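PDB 3CEX: DinB-like domain-containing protein from Enterococcus faecalis, which is of unknown function but belongs to the DinB superfamily of helical-bundle proteins, many of whose members bind a metal ion. Local coordinates for residues A[25-30]-A[101-107]; A[45-49]-A[107-111]. All coordinates share one frame; numbering follows the deposited sequence.

Interaction 1 (A[25-30]-A[101-107])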
ATOM      1  N   LEU A  25      -3.474 -10.544 -11.184  1.00 29.73           N
ATOM      2  CA  LEU A  25      -4.310 -10.751 -12.357  1.00 30.36           C
ATOM      3  C   LEU A  25      -3.897 -11.965 -13.193  1.00 30.14           C
ATOM      4  O   LEU A  25      -4.747 -12.667 -13.679  1.00 28.95           O
ATOM      5  CB  LEU A  25      -4.308  -9.506 -13.248  1.00 29.89           C
ATOM      6  CG  LEU A  25      -5.383  -9.443 -14.318  1.00 30.63           C
ATOM      7  CD1 LEU A  25      -6.804  -9.418 -13.707  1.00 29.80           C
ATOM      8  CD2 LEU A  25      -5.114  -8.185 -15.181  1.00 30.63           C
ATOM      9  N   ALA A  26      -2.596 -12.186 -13.336  1.00 30.29           N
ATOM     10  CA  ALA A  26      -2.058 -13.332 -14.057  1.00 31.26           C
ATOM     11  C   ALA A  26      -2.538 -14.670 -13.480  1.00 31.81           C
ATOM     12  O   ALA A  26      -2.508 -15.664 -14.186  1.00 32.86           O
ATOM     13  CB  ALA A  26      -0.481 -13.304 -14.114  1.00 30.69           C
ATOM     14  N   GLN A  27      -2.963 -14.718 -12.214  1.00 31.76           N
ATOM     15  CA  GLN A  27      -3.427 -15.990 -11.634  1.00 32.19           C
ATOM     16  C   GLN A  27      -4.902 -16.233 -11.850  1.00 30.92           C
ATOM     17  O   GLN A  27      -5.397 -17.285 -11.454  1.00 31.75           O
ATOM     18  CB  GLN A  27      -3.106 -16.068 -10.140  1.00 32.31           C
ATOM     19  CG  GLN A  27      -1.604 -15.975  -9.861  1.00 35.02           C
ATOM     20  CD  GLN A  27      -1.304 -15.908  -8.387  1.00 35.85           C
ATOM     21  OE1 GLN A  27      -1.608 -16.856  -7.627  1.00 41.02           O
ATOM     22  NE2 GLN A  27      -0.711 -14.785  -7.955  1.00 39.69           N
HETATM   23  N   MSE A  28      -5.614 -15.302 -12.482  1.00 29.30           N
HETATM   24  CA  MSE A  28      -7.068 -15.390 -12.527  1.00 30.41           C
HETATM   25  C   MSE A  28      -7.601 -15.451 -13.945  1.00 29.36           C
HETATM   26  O   MSE A  28      -7.006 -14.897 -14.843  1.00 30.72           O
HETATM   27  CB  MSE A  28      -7.682 -14.159 -11.832  1.00 29.85           C
HETATM   28  CG  MSE A  28      -7.105 -13.977 -10.454  1.00 31.38           C
HETATM   29 SE   MSE A  28      -7.685 -12.368  -9.536  0.80 35.37          SE
HETATM   30  CE  MSE A  28      -9.339 -13.030  -8.643  1.00 27.15           C
ATOM     31  N   THR A  29      -8.744 -16.094 -14.120  1.00 27.73           N
ATOM     32  CA  THR A  29      -9.552 -15.921 -15.333  1.00 27.85           C
ATOM     33  C   THR A  29     -10.271 -14.574 -15.223  1.00 27.51           C
ATOM     34  O   THR A  29     -10.320 -13.992 -14.140  1.00 26.64           O
ATOM     35  CB  THR A  29     -10.609 -17.042 -15.470  1.00 27.92           C
ATOM     36  OG1 THR A  29     -11.554 -16.920 -14.390  1.00 27.20           O
ATOM     37  CG2 THR A  29      -9.937 -18.437 -15.449  1.00 26.36           C
ATOM     38  N   VAL A  30     -10.794 -14.064 -16.336  1.00 27.47           N
ATOM     39  CA  VAL A  30     -11.529 -12.806 -16.306  1.00 27.99           C
ATOM     40  C   VAL A  30     -12.793 -12.948 -15.440  1.00 27.44           C
ATOM     41  O   VAL A  30     -13.130 -12.026 -14.724  1.00 27.23           O
ATOM     42  CB  VAL A  30     -11.866 -12.245 -17.740  1.00 29.13           C
ATOM     43  CG1 VAL A  30     -12.717 -13.163 -18.493  1.00 29.21           C
ATOM     44  CG2 VAL A  30     -12.563 -10.890 -17.650  1.00 29.17           C
ATOM     45  N   VAL A 101     -15.104  -6.479 -16.823  1.00 29.37           N
ATOM     46  CA  VAL A 101     -14.491  -6.379 -18.149  1.00 29.32           C
ATOM     47  C   VAL A 101     -14.653  -7.682 -18.931  1.00 29.26           C
ATOM     48  O   VAL A 101     -14.789  -8.776 -18.349  1.00 28.45           O
ATOM     49  CB  VAL A 101     -12.977  -6.034 -18.075  1.00 29.71           C
ATOM     50  CG1 VAL A 101     -12.749  -4.599 -17.583  1.00 29.81           C
ATOM     51  CG2 VAL A 101     -12.234  -7.047 -17.196  1.00 28.82           C
ATOM     52  N   ALA A 102     -14.610  -7.558 -20.259  1.00 29.30           N
ATOM     53  CA  ALA A 102     -14.692  -8.717 -21.152  1.00 29.09           C
ATOM     54  C   ALA A 102     -13.372  -9.504 -21.213  1.00 28.94           C
ATOM     55  O   ALA A 102     -13.387 -10.727 -21.368  1.00 28.63           O
ATOM     56  CB  ALA A 102     -15.138  -8.271 -22.556  1.00 28.10           C
ATOM     57  N   GLU A 103     -12.242  -8.803 -21.103  1.00 28.89           N
ATOM     58  CA  GLU A 103     -10.922  -9.428 -21.125  1.00 29.08           C
ATOM     59  C   GLU A 103      -9.956  -8.736 -20.166  1.00 29.23           C
ATOM     60  O   GLU A 103      -9.986  -7.508 -20.019  1.00 28.75           O
ATOM     61  CB  GLU A 103     -10.315  -9.403 -22.533  1.00 28.74           C
ATOM     62  CG  GLU A 103     -11.129 -10.078 -23.618  1.00 31.15           C
ATOM     63  CD  GLU A 103     -11.065 -11.606 -23.598  1.00 32.70           C
ATOM     64  OE1 GLU A 103     -10.310 -12.195 -22.782  1.00 34.55           O
ATOM     65  OE2 GLU A 103     -11.764 -12.216 -24.442  1.00 35.85           O
ATOM     66  N   LYS A 104      -9.074  -9.526 -19.545  1.00 29.39           N
ATOM     67  CA  LYS A 104      -8.099  -9.013 -18.563  1.00 29.95           C
ATOM     68  C   LYS A 104      -7.141  -7.953 -19.141  1.00 29.77           C
ATOM     69  O   LYS A 104      -6.799  -7.000 -18.462  1.00 29.40           O
ATOM     70  CB  LYS A 104      -7.240 -10.146 -18.009  1.00 30.95           C
ATOM     71  CG  LYS A 104      -7.948 -11.088 -17.087  1.00 31.58           C
ATOM     72  CD  LYS A 104      -6.981 -12.036 -16.406  1.00 30.39           C
ATOM     73  CE  LYS A 104      -6.231 -12.926 -17.351  1.00 31.92           C
ATOM     74  NZ  LYS A 104      -5.224 -13.688 -16.588  1.00 30.62           N
ATOM     75  N   GLN A 105      -6.732  -8.128 -20.390  1.00 29.40           N
ATOM     76  CA  GLN A 105      -5.796  -7.199 -21.042  1.00 29.71           C
ATOM     77  C   GLN A 105      -6.210  -5.730 -20.910  1.00 29.21           C
ATOM     78  O   GLN A 105      -5.353  -4.863 -20.753  1.00 28.28           O
ATOM     79  CB  GLN A 105      -5.583  -7.567 -22.529  1.00 30.66           C
ATOM     80  CG  GLN A 105      -4.356  -6.934 -23.232  1.00 31.73           C
ATOM     81  CD  GLN A 105      -3.052  -7.284 -22.512  1.00 36.80           C
ATOM     82  OE1 GLN A 105      -2.800  -8.450 -22.225  1.00 41.83           O
ATOM     83  NE2 GLN A 105      -2.244  -6.283 -22.193  1.00 35.91           N
ATOM     84  N   LEU A 106      -7.508  -5.444 -20.945  1.00 29.13           N
ATOM     85  CA  LEU A 106      -7.964  -4.058 -20.838  1.00 29.53           C
ATOM     86  C   LEU A 106      -7.531  -3.394 -19.533  1.00 29.26           C
ATOM     87  O   LEU A 106      -7.127  -2.223 -19.510  1.00 29.87           O
ATOM     88  CB  LEU A 106      -9.485  -3.979 -20.979  1.00 30.04           C
ATOM     89  CG  LEU A 106     -10.069  -2.573 -20.992  1.00 29.45           C
ATOM     90  CD1 LEU A 106      -9.466  -1.739 -22.090  1.00 30.08           C
ATOM     91  CD2 LEU A 106     -11.592  -2.655 -21.133  1.00 30.27           C
ATOM     92  N   LEU A 107      -7.628  -4.154 -18.445  1.00 28.86           N
ATOM     93  CA  LEU A 107      -7.223  -3.677 -17.128  1.00 28.26           C
ATOM     94  C   LEU A 107      -5.735  -3.379 -17.114  1.00 28.30           C
ATOM     95  O   LEU A 107      -5.335  -2.362 -16.609  1.00 27.44           O
ATOM     96  CB  LEU A 107      -7.525  -4.731 -16.055  1.00 28.49           C
ATOM     97  CG  LEU A 107      -9.001  -5.043 -15.738  1.00 26.86           C
ATOM     98  CD1 LEU A 107      -9.132  -6.333 -14.952  1.00 27.10           C
ATOM     99  CD2 LEU A 107      -9.685  -3.866 -15.034  1.00 26.38           C
TER
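Lys104 reaches across from the start of helix 104-124 and plugs its ammonium group into the turn that follows helix 8-25. NZ donates to two backbone carbonyls there. The bond from NZ to Met28 O is 2.8 Å and nearly straight on to the oxygen, with a C=O...N angle of 169°. The bond to Leu25 O, 3.1 Å from NZ, is bent to 132° and comes from above the carbonyl plane; Met28 N, closing the type I turn from Leu25 to Met28, reaches the same oxygen from the opposite face. A lysine suits this place because its long chain spans the gap while its charged end holds two carbonyls where helix 8-25 gives way to the turn. A turn about the CG-CD bond (chi3 -62°) swings the end of the chain toward the two oxygens. Its methylenes work too: Leu25 and Lys104 run past each other in opposite directions, and Leu25 CG lies 3.7 Å from Lys104 CD. Beyond them Leu25 CD1 meets Leu107 CD1 at 4.1 Å. Across the lysine, Val30 lies alongside the chain, its CA 4.0 Å and its CB 4.1 Å from Lys104 CG. Its CG2 points into the loop ahead of the helix, 3.1 Å from Val101 O. A compact branched residue fits between lysine chain and loop. Val101 O spends its hydrogen bonding on Asn34 ND2; the approach of Val30 CG2 is only tight packing. Leu25, Val101 and Leu107 also pack on helix 44-62, Met28 leans on helix 144-170, and Val101 touches Phe78 of helix 74-78.

Interaction 2 (A[45-49]-A[107-111]); sequences TWLMW and LSDYL
Leu107 is the bump that fills the hollow between Thr45, Met48 and Trp49 on helix 44-62. Its two methyls divide the work: CD2 sits 3.6 Å from Thr45 O and also touches Thr45 CG2 and the CB atoms of Met48 and Trp49, while CD1 lies 3.7 Å from Thr45 OG1. The threonine is well suited, because its methyl lines the hollow and its hydroxyl, satisfied by Asn34 OD1, brings no unmet polarity into the core. Met48 is the bump in the other direction. Its flexible, unbranched chain crosses Leu107 obliquely, then turns about the CG-SE bond (chi3 86°) to settle CE against the backbone at Leu107 O and Ser108 N. Met48 CE lies 3.9 Å from Leu107 O and, one turn on, meets Leu111 CD2 at 3.6 Å, the two side chains crossing at about a right angle. With CG anti to the backbone N (chi1 -173°), Leu111 carries its CD2 branch to the selenomethionine methyl. Farther along, Trp49 CD1 and Tyr110 CE2 come within 4.4 Å, the rings meeting obliquely; Tyr110 OH is hydrogen-bonded to Asp56 OD2. A water lodges between the helices, donating to Leu107 O at 2.9 Å and, weakly, to Met48 O. Both carbonyls are acceptors, so the water supplies the protons that link them. Phe21, Glu22 and Leu25 of helix 8-25 close over Met48. The segment axes lie 9.9 Å apart at only 21°, a parallel neighbouring pair joined by a long connection, consistent with the up-down-down-up topology of the four-helix DinB fold.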
ATOM      1  N   THR A  45     -11.016  -6.788 -10.604  1.00 24.76           N
ATOM      2  CA  THR A  45     -11.342  -5.889 -11.723  1.00 24.95           C
ATOM      3  C   THR A  45     -11.676  -4.481 -11.209  1.00 24.97           C
ATOM      4  O   THR A  45     -11.114  -3.485 -11.711  1.00 23.89           O
ATOM      5  CB  THR A  45     -12.511  -6.391 -12.558  1.00 24.00           C
ATOM      6  OG1 THR A  45     -12.133  -7.579 -13.249  1.00 24.98           O
ATOM      7  CG2 THR A  45     -12.947  -5.326 -13.599  1.00 24.64           C
ATOM      8  N   TRP A  46     -12.539  -4.382 -10.193  1.00 25.51           N
ATOM      9  CA  TRP A  46     -12.861  -3.043  -9.620  1.00 25.85           C
ATOM     10  C   TRP A  46     -11.615  -2.334  -9.067  1.00 26.33           C
ATOM     11  O   TRP A  46     -11.407  -1.148  -9.302  1.00 24.04           O
ATOM     12  CB  TRP A  46     -13.918  -3.153  -8.532  1.00 26.97           C
ATOM     13  CG  TRP A  46     -14.478  -1.805  -8.065  1.00 27.08           C
ATOM     14  CD1 TRP A  46     -15.659  -1.248  -8.458  1.00 29.10           C
ATOM     15  CD2 TRP A  46     -13.881  -0.867  -7.147  1.00 27.25           C
ATOM     16  NE1 TRP A  46     -15.845  -0.047  -7.851  1.00 28.64           N
ATOM     17  CE2 TRP A  46     -14.770   0.230  -7.045  1.00 29.20           C
ATOM     18  CE3 TRP A  46     -12.695  -0.848  -6.395  1.00 29.16           C
ATOM     19  CZ2 TRP A  46     -14.515   1.345  -6.211  1.00 29.22           C
ATOM     20  CZ3 TRP A  46     -12.427   0.273  -5.578  1.00 29.38           C
ATOM     21  CH2 TRP A  46     -13.330   1.356  -5.507  1.00 28.13           C
ATOM     22  N   LEU A  47     -10.790  -3.081  -8.322  1.00 26.95           N
ATOM     23  CA  LEU A  47      -9.577  -2.518  -7.698  1.00 27.62           C
ATOM     24  C   LEU A  47      -8.580  -1.985  -8.714  1.00 28.23           C
ATOM     25  O   LEU A  47      -8.016  -0.906  -8.537  1.00 28.91           O
ATOM     26  CB  LEU A  47      -8.904  -3.570  -6.797  1.00 27.03           C
ATOM     27  CG  LEU A  47      -9.715  -3.861  -5.536  1.00 25.79           C
ATOM     28  CD1 LEU A  47      -9.289  -5.160  -4.860  1.00 27.37           C
ATOM     29  CD2 LEU A  47      -9.591  -2.643  -4.539  1.00 26.28           C
HETATM   30  N   MSE A  48      -8.352  -2.741  -9.777  1.00 28.91           N
HETATM   31  CA  MSE A  48      -7.421  -2.306 -10.839  1.00 30.32           C
HETATM   32  C   MSE A  48      -7.980  -1.163 -11.659  1.00 28.84           C
HETATM   33  O   MSE A  48      -7.280  -0.238 -11.948  1.00 28.89           O
HETATM   34  CB  MSE A  48      -7.100  -3.456 -11.784  1.00 29.61           C
HETATM   35  CG  MSE A  48      -6.022  -4.266 -11.321  1.00 35.01           C
HETATM   36 SE   MSE A  48      -5.369  -5.589 -12.587  0.80 39.17          SE
HETATM   37  CE  MSE A  48      -4.075  -4.684 -13.675  1.00 32.43           C
ATOM     38  N   TRP A  49      -9.249  -1.233 -12.034  1.00 29.10           N
ATOM     39  CA  TRP A  49      -9.892  -0.120 -12.734  1.00 28.91           C
ATOM     40  C   TRP A  49      -9.866   1.139 -11.864  1.00 28.75           C
ATOM     41  O   TRP A  49      -9.504   2.234 -12.321  1.00 26.91           O
ATOM     42  CB  TRP A  49     -11.341  -0.485 -13.052  1.00 28.69           C
ATOM     43  CG  TRP A  49     -12.152   0.690 -13.440  1.00 29.12           C
ATOM     44  CD1 TRP A  49     -12.193   1.276 -14.675  1.00 29.15           C
ATOM     45  CD2 TRP A  49     -13.037   1.459 -12.603  1.00 28.42           C
ATOM     46  NE1 TRP A  49     -13.039   2.327 -14.648  1.00 28.83           N
ATOM     47  CE2 TRP A  49     -13.572   2.464 -13.396  1.00 28.50           C
ATOM     48  CE3 TRP A  49     -13.422   1.379 -11.252  1.00 28.93           C
ATOM     49  CZ2 TRP A  49     -14.502   3.394 -12.908  1.00 29.34           C
ATOM     50  CZ3 TRP A  49     -14.309   2.274 -10.769  1.00 28.54           C
ATOM     51  CH2 TRP A  49     -14.846   3.289 -11.588  1.00 30.33           C
ATOM     52  N   LEU A 107      -7.628  -4.154 -18.445  1.00 28.86           N
ATOM     53  CA  LEU A 107      -7.223  -3.677 -17.128  1.00 28.26           C
ATOM     54  C   LEU A 107      -5.735  -3.379 -17.114  1.00 28.30           C
ATOM     55  O   LEU A 107      -5.335  -2.362 -16.609  1.00 27.44           O
ATOM     56  CB  LEU A 107      -7.525  -4.731 -16.055  1.00 28.49           C
ATOM     57  CG  LEU A 107      -9.001  -5.043 -15.738  1.00 26.86           C
ATOM     58  CD1 LEU A 107      -9.132  -6.333 -14.952  1.00 27.10           C
ATOM     59  CD2 LEU A 107      -9.685  -3.866 -15.034  1.00 26.38           C
ATOM     60  N   SER A 108      -4.932  -4.280 -17.688  1.00 27.92           N
ATOM     61  CA  SER A 108      -3.499  -4.109 -17.747  1.00 28.17           C
ATOM     62  C   SER A 108      -3.120  -2.876 -18.547  1.00 28.13           C
ATOM     63  O   SER A 108      -2.184  -2.136 -18.173  1.00 27.50           O
ATOM     64  CB  SER A 108      -2.832  -5.303 -18.407  1.00 28.64           C
ATOM     65  OG  SER A 108      -2.917  -6.418 -17.583  1.00 31.71           O
ATOM     66  N   ASP A 109      -3.799  -2.703 -19.684  1.00 28.22           N
ATOM     67  CA  ASP A 109      -3.510  -1.586 -20.601  1.00 28.06           C
ATOM     68  C   ASP A 109      -3.869  -0.225 -20.002  1.00 27.41           C
ATOM     69  O   ASP A 109      -3.080   0.756 -20.095  1.00 27.26           O
ATOM     70  CB  ASP A 109      -4.229  -1.798 -21.940  1.00 28.51           C
ATOM     71  CG  ASP A 109      -3.672  -2.949 -22.743  1.00 32.02           C
ATOM     72  OD1 ASP A 109      -2.579  -3.477 -22.415  1.00 33.99           O
ATOM     73  OD2 ASP A 109      -4.344  -3.332 -23.730  1.00 33.60           O
ATOM     74  N   TYR A 110      -5.029  -0.133 -19.362  1.00 26.60           N
ATOM     75  CA  TYR A 110      -5.422   1.146 -18.784  1.00 26.46           C
ATOM     76  C   TYR A 110      -4.551   1.475 -17.550  1.00 26.75           C
ATOM     77  O   TYR A 110      -4.118   2.614 -17.361  1.00 25.52           O
ATOM     78  CB  TYR A 110      -6.924   1.170 -18.450  1.00 26.71           C
ATOM     79  CG  TYR A 110      -7.426   2.479 -17.857  1.00 26.37           C
ATOM     80  CD1 TYR A 110      -6.991   3.718 -18.343  1.00 27.48           C
ATOM     81  CD2 TYR A 110      -8.342   2.484 -16.842  1.00 25.48           C
ATOM     82  CE1 TYR A 110      -7.476   4.940 -17.776  1.00 27.52           C
ATOM     83  CE2 TYR A 110      -8.813   3.671 -16.290  1.00 26.36           C
ATOM     84  CZ  TYR A 110      -8.377   4.895 -16.748  1.00 26.84           C
ATOM     85  OH  TYR A 110      -8.877   6.056 -16.166  1.00 27.45           O
ATOM     86  N   LEU A 111      -4.254   0.476 -16.727  1.00 27.13           N
ATOM     87  CA  LEU A 111      -3.340   0.710 -15.608  1.00 27.72           C
ATOM     88  C   LEU A 111      -1.938   1.140 -16.075  1.00 28.05           C
ATOM     89  O   LEU A 111      -1.353   2.067 -15.517  1.00 27.88           O
ATOM     90  CB  LEU A 111      -3.238  -0.521 -14.685  1.00 27.56           C
ATOM     91  CG  LEU A 111      -2.438  -0.360 -13.381  1.00 26.84           C
ATOM     92  CD1 LEU A 111      -3.025   0.773 -12.501  1.00 27.54           C
ATOM     93  CD2 LEU A 111      -2.458  -1.716 -12.580  1.00 28.18           C
TER
HETATM   94  O   HOH W   1      -7.303  -0.980 -15.061  1.00 37.40           O

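Overall arrangement
From the N terminus, helix 8-25 ends in the turn at 25-30, the first half of interaction 1; helix 44-62 then supplies 45-49 for interaction 2. Some seventy residues after the turn, 101-107 returns to close the first loop, and 107-111, which starts on its last residue, closes the second. The two loops therefore cross, and Leu107 belongs to both contacts. Interaction 1 ties the end of helix 8-25 to the start of helix 104-124 near the end of the bundle, while interaction 2 ties helix 44-62 to that same helix in the buried interior. Their centres are about 9 Å apart, and Leu25 CD2 touches Met48 SE at 3.7 Å, joining helix 8-25 to helix 44-62 and so completing a triangle of three helices.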